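Local coordinates for catalase (Bacillus pumilus, PDB 4QOL), which breaks down hydrogen peroxide to water and oxygen at a haem centre and also shows peroxidase-like reactivity with phenolic substrates, at the interface of chains A and B. Numbering follows the deposited sequence. Chains: chain A/B, Catalase.

The interface of chains A and B. Residues chain A 233, 236-238; chain B 233, 236-238.
The carboxamides of A:Gln236 and B:Gln236 are the flat groups here, each reaching across the two-fold axis to the backbone of the other chain. The carbonyl oxygen of B:Gln236 lies at the nitrogen edge of the A:Gln236 amide, whereas that of B:Ala237 sits over one face, its O 3.8 Å from A:Gln236 CD. Haem catalases assemble as tetramers, and this patch shows how a two-fold interface in them turns one interaction into a reciprocal pair. A:Gln236 NE2 donates to B:Gln236 O at 2.8 Å, on the CG side of the amide and nearly in its plane. The approach is almost along the C=O axis (165°). In the twin bond, B:Gln236 NE2 donates to A:Gln236 O, also at 2.8 Å, with the acceptor tilted slightly more from the amide plane. Both acceptors terminate helix 229-236 of their subunits, where the helix dipole would probably favour an N-H donor. The side chain of A:Gln236 gets there by running extended, with CG opposite the backbone N (chi1 -168°), which also lays CG alongside the acceptor, 3.4 Å from B:Gln236 O. Cut back to alanine, A:Gln236 would probably leave the helix-end carbonyl of B:Gln236 without this donor and strip the cover from the carbonyl of B:Ala237. Further along the two-fold axis from the two carboxamides, the methyls of A:Ala237 and B:Ala237 stand side by side across it, pointing the same way, CB to CB 3.8 Å. Each also rests against a helical carbonyl, A:Ala237 CB lying 3.3 Å from B:Ala233 O. Farther out, the methyl of A:Ala233 packs on the backbone, its CB 3.5 Å from B:Ala237 O, with B:Asn238 at the margin.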
# COMPACT_ATOMS: atom_id res chain seq x y z
N ALA A 233 -14.99 24.87 26.57
CA ALA A 233 -13.63 25.17 27.01
C ALA A 233 -13.31 24.59 28.39
O ALA A 233 -12.19 24.12 28.63
CB ALA A 233 -13.39 26.69 27.00
N GLN A 236 -12.70 21.00 27.80
CA GLN A 236 -11.46 20.81 27.06
C GLN A 236 -10.20 21.00 27.90
O GLN A 236 -9.21 20.26 27.69
CB GLN A 236 -11.41 21.77 25.87
CG GLN A 236 -10.29 21.47 24.87
CD GLN A 236 -10.41 22.33 23.64
OE1 GLN A 236 -11.41 22.24 22.92
NE2 GLN A 236 -9.39 23.14 23.34
N ALA A 237 -10.25 21.85 28.93
CA ALA A 237 -9.14 22.03 29.83
C ALA A 237 -8.61 20.74 30.44
O ALA A 237 -7.41 20.63 30.67
CB ALA A 237 -9.48 23.00 30.96
N ASN A 238 -9.53 19.80 30.73
CA ASN A 238 -9.18 18.60 31.45
C ASN A 238 -9.43 17.28 30.74
O ASN A 238 -9.04 16.22 31.26
CB ASN A 238 -9.93 18.52 32.77
CG ASN A 238 -9.56 19.66 33.71
OD1 ASN A 238 -8.39 19.94 33.94
ND2 ASN A 238 -10.57 20.31 34.23
N ALA B 233 -3.49 22.98 31.64
CA ALA B 233 -4.91 22.89 31.52
C ALA B 233 -5.54 24.18 31.05
O ALA B 233 -6.46 24.20 30.21
CB ALA B 233 -5.53 22.49 32.86
N GLN B 236 -4.79 24.45 27.45
CA GLN B 236 -5.54 23.40 26.72
C GLN B 236 -7.00 23.82 26.49
O GLN B 236 -7.58 23.45 25.48
CB GLN B 236 -5.47 22.07 27.44
CG GLN B 236 -6.03 20.85 26.63
CD GLN B 236 -5.75 19.55 27.34
OE1 GLN B 236 -4.57 19.22 27.57
NE2 GLN B 236 -6.79 18.80 27.71
N ALA B 237 -7.58 24.53 27.47
CA ALA B 237 -8.96 24.99 27.37
C ALA B 237 -9.25 25.72 26.09
O ALA B 237 -10.34 25.63 25.57
CB ALA B 237 -9.32 25.89 28.54
N ASN B 238 -8.28 26.48 25.60
CA ASN B 238 -8.50 27.34 24.44
C ASN B 238 -7.64 27.06 23.21
O ASN B 238 -7.85 27.69 22.21
CB ASN B 238 -8.25 28.78 24.83
CG ASN B 238 -9.19 29.26 25.91
OD1 ASN B 238 -10.41 29.13 25.79
ND2 ASN B 238 -8.63 29.86 26.94